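Local coordinates for uncharacterized protein (Leishmania infantum, PDB 4TYZ) that is of unknown function but may take part in sterol binding and transfer, this chain being its C-terminal GRAM domain of the PH-like clan, at residues A[35-38]-A[43-46]; A[53-58]-A[88-93]. One frame throughout, in Å; residues are numbered along the deposited sequence.

Contact 1. Residues A[35-38]-A[43-46]; sequences GYLF and WLCF
Residues 35-38 and 43-46 form the two arms of a beta hairpin in the GRAM domain, a PH-like fold; the axes of these short segments run 4.6 Å apart at 176°, which establishes the antiparallel pairing. Phe-38 and Cys-45 are the hydrogen-bonded pair. Phe-38 N reaches Cys-45 O at 2.7 Å with a nearly straight N-H...O angle of 175°, and Cys-45 N returns to Phe-38 O at 3.0 Å. The next pair, Leu-37 with Phe-46, is non-hydrogen-bonded and is flanked by two CA-H...O contacts: Phe-46 CA lies 3.2 Å from Tyr-36 O, and Leu-37 CA approaches Cys-45 O. With CG anti to the backbone N (chi1 176°), the Phe-46 ring lies against the backbone of Gly-35 and Tyr-36; its CD1 comes to 3.3 Å from Tyr-36 O, and its CZ sits 3.5 Å from the CA of Gly-35, which has no side chain. On the same face, methyl CD1 of Leu-37 meets CD1 of Leu-44 at 3.4 Å; the apparent tightness is doubtful, because Leu-44 was modelled in two conformers. The other face carries Phe-38 and Cys-45, whose CB atoms are 4.1 Å apart. There helix 2-9 covers the hairpin: Phe-6 meets the Phe-38 ring and touches Cys-45, while Tyr-36 packs on Ile-2 and Val-5. Within the sheet, Gly-35 and Leu-37 bond through their backbones to strand 20-28, and Leu-44 and Phe-46 to strand 54-58, placing the hairpin between these two strands.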
loop_
_atom_site.group_PDB
_atom_site.type_symbol
_atom_site.label_atom_id
_atom_site.label_comp_id
_atom_site.label_asym_id
_atom_site.label_seq_id
_atom_site.Cartn_x
_atom_site.Cartn_y
_atom_site.Cartn_z
ATOM N N GLY A 35 3.111 6.065 -6.781
ATOM C CA GLY A 35 2.204 6.728 -5.859
ATOM C C GLY A 35 2.607 6.570 -4.414
ATOM O O GLY A 35 3.796 6.453 -4.095
ATOM N N TYR A 36 1.602 6.580 -3.549
ATOM C CA TYR A 36 1.816 6.565 -2.114
ATOM C C TYR A 36 1.002 5.474 -1.477
ATOM O O TYR A 36 -0.198 5.361 -1.728
ATOM C CB TYR A 36 1.413 7.894 -1.484
ATOM C CG TYR A 36 1.893 9.116 -2.226
ATOM C CD1 TYR A 36 3.228 9.489 -2.195
ATOM C CD2 TYR A 36 1.003 9.902 -2.952
ATOM C CE1 TYR A 36 3.663 10.622 -2.871
ATOM C CE2 TYR A 36 1.427 11.030 -3.628
ATOM C CZ TYR A 36 2.753 11.386 -3.583
ATOM O OH TYR A 36 3.167 12.513 -4.264
ATOM N N LEU A 37 1.670 4.700 -0.636
ATOM C CA LEU A 37 1.025 3.743 0.250
ATOM C C LEU A 37 0.708 4.448 1.561
ATOM O O LEU A 37 1.588 5.076 2.141
ATOM C CB LEU A 37 1.949 2.551 0.487
ATOM C CG LEU A 37 1.326 1.425 1.294
ATOM C CD1 LEU A 37 0.297 0.781 0.403
ATOM C CD2 LEU A 37 2.395 0.421 1.732
ATOM N N PHE A 38 -0.548 4.375 2.001
ATOM C CA PHE A 38 -0.972 4.963 3.274
ATOM C C PHE A 38 -1.366 3.885 4.266
ATOM O O PHE A 38 -2.112 2.968 3.929
ATOM C CB PHE A 38 -2.170 5.893 3.080
ATOM C CG PHE A 38 -1.945 6.991 2.080
ATOM C CD1 PHE A 38 -1.376 8.191 2.469
ATOM C CD2 PHE A 38 -2.332 6.834 0.757
ATOM C CE1 PHE A 38 -1.200 9.217 1.556
ATOM C CE2 PHE A 38 -2.150 7.851 -0.158
ATOM C CZ PHE A 38 -1.590 9.044 0.240
ATOM N N TRP A 43 -7.044 0.644 7.635
ATOM C CA TRP A 43 -6.964 0.583 6.173
ATOM C C TRP A 43 -5.569 0.657 5.607
ATOM O O TRP A 43 -4.686 1.351 6.112
ATOM C CB TRP A 43 -7.791 1.733 5.533
ATOM C CG TRP A 43 -9.240 1.643 5.870
ATOM C CD1 TRP A 43 -9.843 2.106 7.006
ATOM C CD2 TRP A 43 -10.270 1.028 5.087
ATOM N NE1 TRP A 43 -11.192 1.817 6.980
ATOM C CE2 TRP A 43 -11.478 1.156 5.812
ATOM C CE3 TRP A 43 -10.291 0.385 3.843
ATOM C CZ2 TRP A 43 -12.701 0.676 5.329
ATOM C CZ3 TRP A 43 -11.503 -0.103 3.363
ATOM C CH2 TRP A 43 -12.692 0.044 4.107
ATOM N N LEU A 44 -5.409 -0.096 4.533
ATOM C CA LEU A 44 -4.241 -0.021 3.683
ATOM C C LEU A 44 -4.681 0.634 2.390
ATOM O O LEU A 44 -5.556 0.117 1.704
ATOM C CB LEU A 44 -3.676 -1.412 3.418
ATOM C CG LEU A 44 -2.498 -1.348 2.461
ATOM C CD1 LEU A 44 -1.416 -0.491 3.075
ATOM C CD2 LEU A 44 -1.993 -2.748 2.137
ATOM N N CYS A 45 -4.094 1.784 2.065
ATOM C CA CYS A 45 -4.547 2.550 0.900
ATOM C C CYS A 45 -3.402 2.904 -0.023
ATOM O O CYS A 45 -2.259 3.025 0.406
ATOM C CB CYS A 45 -5.233 3.852 1.321
ATOM S SG CYS A 45 -6.501 3.625 2.576
ATOM N N PHE A 46 -3.734 3.102 -1.289
ATOM C CA PHE A 46 -2.755 3.570 -2.263
ATOM C C PHE A 46 -3.395 4.611 -3.153
ATOM O O PHE A 46 -4.520 4.418 -3.602
ATOM C CB PHE A 46 -2.224 2.409 -3.116
ATOM C CG PHE A 46 -1.278 2.849 -4.197
ATOM C CD1 PHE A 46 0.085 2.903 -3.955
ATOM C CD2 PHE A 46 -1.754 3.232 -5.445
ATOM C CE1 PHE A 46 0.967 3.328 -4.949
ATOM C CE2 PHE A 46 -0.890 3.665 -6.442
ATOM C CZ PHE A 46 0.477 3.702 -6.202
#

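Contact 2. Residues A[53-58]-A[88-93]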
loop_
_atom_site.group_PDB
_atom_site.type_symbol
_atom_site.label_atom_id
_atom_site.label_comp_id
_atom_site.label_asym_id
_atom_site.label_seq_id
_atom_site.Cartn_x
_atom_site.Cartn_y
_atom_site.Cartn_z
ATOM N N ALA A 53 -5.917 6.267 -10.415
ATOM C CA ALA A 53 -5.892 4.926 -9.835
ATOM C C ALA A 53 -5.573 4.937 -8.347
ATOM O O ALA A 53 -4.610 5.560 -7.904
ATOM C CB ALA A 53 -4.898 4.046 -10.570
ATOM N N HIS A 54 -6.418 4.259 -7.588
ATOM C CA HIS A 54 -6.245 4.168 -6.148
ATOM C C HIS A 54 -6.996 2.964 -5.615
ATOM O O HIS A 54 -7.897 2.442 -6.271
ATOM C CB HIS A 54 -6.755 5.443 -5.466
ATOM C CG HIS A 54 -8.218 5.683 -5.653
ATOM N ND1 HIS A 54 -8.747 6.193 -6.825
ATOM C CD2 HIS A 54 -9.273 5.487 -4.829
ATOM C CE1 HIS A 54 -10.053 6.303 -6.709
ATOM N NE2 HIS A 54 -10.403 5.881 -5.501
ATOM N N PHE A 55 -6.636 2.518 -4.419
ATOM C CA PHE A 55 -7.426 1.483 -3.766
ATOM C C PHE A 55 -7.397 1.687 -2.261
ATOM O O PHE A 55 -6.538 2.389 -1.733
ATOM C CB PHE A 55 -6.934 0.057 -4.139
ATOM C CG PHE A 55 -5.573 -0.319 -3.581
ATOM C CD1 PHE A 55 -5.412 -0.671 -2.243
ATOM C CD2 PHE A 55 -4.455 -0.354 -4.410
ATOM C CE1 PHE A 55 -4.152 -1.020 -1.736
ATOM C CE2 PHE A 55 -3.208 -0.722 -3.918
ATOM C CZ PHE A 55 -3.049 -1.046 -2.586
ATOM N N SER A 56 -8.350 1.067 -1.579
ATOM C CA SER A 56 -8.296 0.984 -0.121
ATOM C C SER A 56 -8.827 -0.367 0.278
ATOM O O SER A 56 -9.849 -0.818 -0.248
ATOM C CB SER A 56 -9.096 2.103 0.549
ATOM O OG SER A 56 -10.454 2.070 0.137
ATOM N N ILE A 57 -8.125 -1.017 1.197
ATOM C CA ILE A 57 -8.527 -2.331 1.655
ATOM C C ILE A 57 -8.411 -2.377 3.171
ATOM O O ILE A 57 -7.453 -1.878 3.751
ATOM C CB ILE A 57 -7.683 -3.440 0.985
ATOM C CG1 ILE A 57 -8.119 -4.812 1.494
ATOM C CG2 ILE A 57 -6.220 -3.227 1.216
ATOM C CD1 ILE A 57 -7.659 -5.930 0.621
ATOM N N GLU A 58 -9.433 -2.924 3.819
ATOM C CA GLU A 58 -9.413 -3.020 5.275
ATOM C C GLU A 58 -8.474 -4.149 5.689
ATOM O O GLU A 58 -8.381 -5.149 4.989
ATOM C CB GLU A 58 -10.833 -3.285 5.805
ATOM C CG GLU A 58 -11.353 -2.292 6.840
ATOM C CD GLU A 58 -11.020 -2.684 8.284
ATOM O OE1 GLU A 58 -10.274 -3.667 8.495
ATOM O OE2 GLU A 58 -11.512 -2.004 9.219
ATOM N N ILE A 88 -2.607 -7.945 -4.802
ATOM C CA ILE A 88 -2.160 -6.584 -5.087
ATOM C C ILE A 88 -0.643 -6.551 -5.050
ATOM O O ILE A 88 -0.040 -6.998 -4.073
ATOM C CB ILE A 88 -2.703 -5.577 -4.059
ATOM C CG1 ILE A 88 -4.227 -5.628 -4.025
ATOM C CG2 ILE A 88 -2.162 -4.176 -4.346
ATOM C CD1 ILE A 88 -4.826 -4.923 -2.816
ATOM N N PHE A 89 -0.035 -6.047 -6.117
ATOM C CA PHE A 89 1.419 -5.973 -6.213
ATOM C C PHE A 89 1.899 -4.543 -6.011
ATOM O O PHE A 89 1.540 -3.643 -6.780
ATOM C CB PHE A 89 1.897 -6.492 -7.565
ATOM C CG PHE A 89 1.613 -7.948 -7.793
ATOM C CD1 PHE A 89 2.489 -8.913 -7.332
ATOM C CD2 PHE A 89 0.487 -8.345 -8.490
ATOM C CE1 PHE A 89 2.245 -10.257 -7.553
ATOM C CE2 PHE A 89 0.234 -9.696 -8.717
ATOM C CZ PHE A 89 1.117 -10.645 -8.245
ATOM N N LEU A 90 2.701 -4.333 -4.971
ATOM C CA LEU A 90 3.311 -3.028 -4.715
ATOM C C LEU A 90 4.817 -3.150 -4.873
ATOM O O LEU A 90 5.439 -4.039 -4.305
ATOM C CB LEU A 90 2.959 -2.518 -3.327
ATOM C CG LEU A 90 1.461 -2.415 -3.051
ATOM C CD1 LEU A 90 1.229 -2.250 -1.564
ATOM C CD2 LEU A 90 0.879 -1.248 -3.822
ATOM N N THR A 91 5.411 -2.268 -5.663
ATOM C CA THR A 91 6.817 -2.382 -6.051
ATOM C C THR A 91 7.560 -1.058 -5.871
ATOM O O THR A 91 6.971 -0.059 -5.484
ATOM C CB THR A 91 6.959 -2.827 -7.529
ATOM O OG1 THR A 91 6.566 -1.752 -8.395
ATOM C CG2 THR A 91 6.094 -4.035 -7.825
ATOM N N ASN A 92 8.858 -1.046 -6.199
ATOM C CA ASN A 92 9.653 0.182 -6.203
ATOM C C ASN A 92 9.624 0.914 -4.858
ATOM O O ASN A 92 9.619 2.146 -4.805
ATOM C CB ASN A 92 9.169 1.122 -7.320
ATOM C CG ASN A 92 10.160 2.234 -7.634
ATOM O OD1 ASN A 92 11.374 2.011 -7.686
ATOM N ND2 ASN A 92 9.644 3.439 -7.849
ATOM N N PHE A 93 9.604 0.155 -3.764
ATOM C CA PHE A 93 9.688 0.789 -2.448
ATOM C C PHE A 93 11.068 1.389 -2.243
ATOM O O PHE A 93 12.068 0.762 -2.595
ATOM C CB PHE A 93 9.419 -0.215 -1.329
ATOM C CG PHE A 93 7.970 -0.505 -1.102
ATOM C CD1 PHE A 93 7.220 0.280 -0.241
ATOM C CD2 PHE A 93 7.356 -1.572 -1.741
ATOM C CE1 PHE A 93 5.881 0.006 -0.034
ATOM C CE2 PHE A 93 6.026 -1.850 -1.542
ATOM C CZ PHE A 93 5.282 -1.066 -0.681
#
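Phe-55 meets the side chains of Ile-88 and Leu-90 across a gap too wide for backbone contact, the nearest CA pair across the segments, Phe-55 and Ile-88, being 9.7 Å apart. Its CB points toward strand 87-91, and chi1 of 69°, with CG between the backbone N and the carbonyl carbon, presents one ring face to Ile-88 CD1 and the CE2-CZ edge to Leu-90. Beyond CG, the CE1 corner of the ring lies 4.1 Å from Ile-88 CD1. That methyl stands over one ring face, 4.3 Å from the centroid and 17° off the normal, which identifies a CH-pi contact. This is packing across the interior of the PH-like fold: strands 54-58 and 87-91 are apart in the sheet, with 43-48, 31-39 and 20-28 between them, and the strongly bent sheet brings their side chains together. On the other ring corner, CE2 meets Ile-88 CG2 at 3.6 Å, and the tip atom CZ touches the same methyl at 3.7 Å. Leu-90 CD2 approaches from the edge, near the ring plane, at 4.1 Å from both CE2 and CZ of Phe-55. Trp-26 of strand 20-28 meets the Phe-55 ring edge-to-face and also touches Ile-88.

Contact 1 joins sheet neighbours, whereas contact 2 joins strands separated by three others. The chemistry follows: hairpin 35-38/43-46 combines backbone hydrogen bonds with apolar packing and buries 350 Å², while 53-58/88-93 has apolar and CH-pi contacts alone and buries 164 Å². Both centres lie about 4 Å from that of the chain, yet contact 1 is largely buried and contact 2 only partly, with Phe-55 and Ile-88 partly exposed and Leu-90 buried. They meet through strands 43-48 and 54-58, where Leu-44 N lies 2.8 Å from Ile-57 O and Phe-46 N lies 2.9 Å from Phe-55 O, both probable hydrogen bonds. Contact 1 thus belongs to the sheet itself, contact 2 to packing across its curved interior.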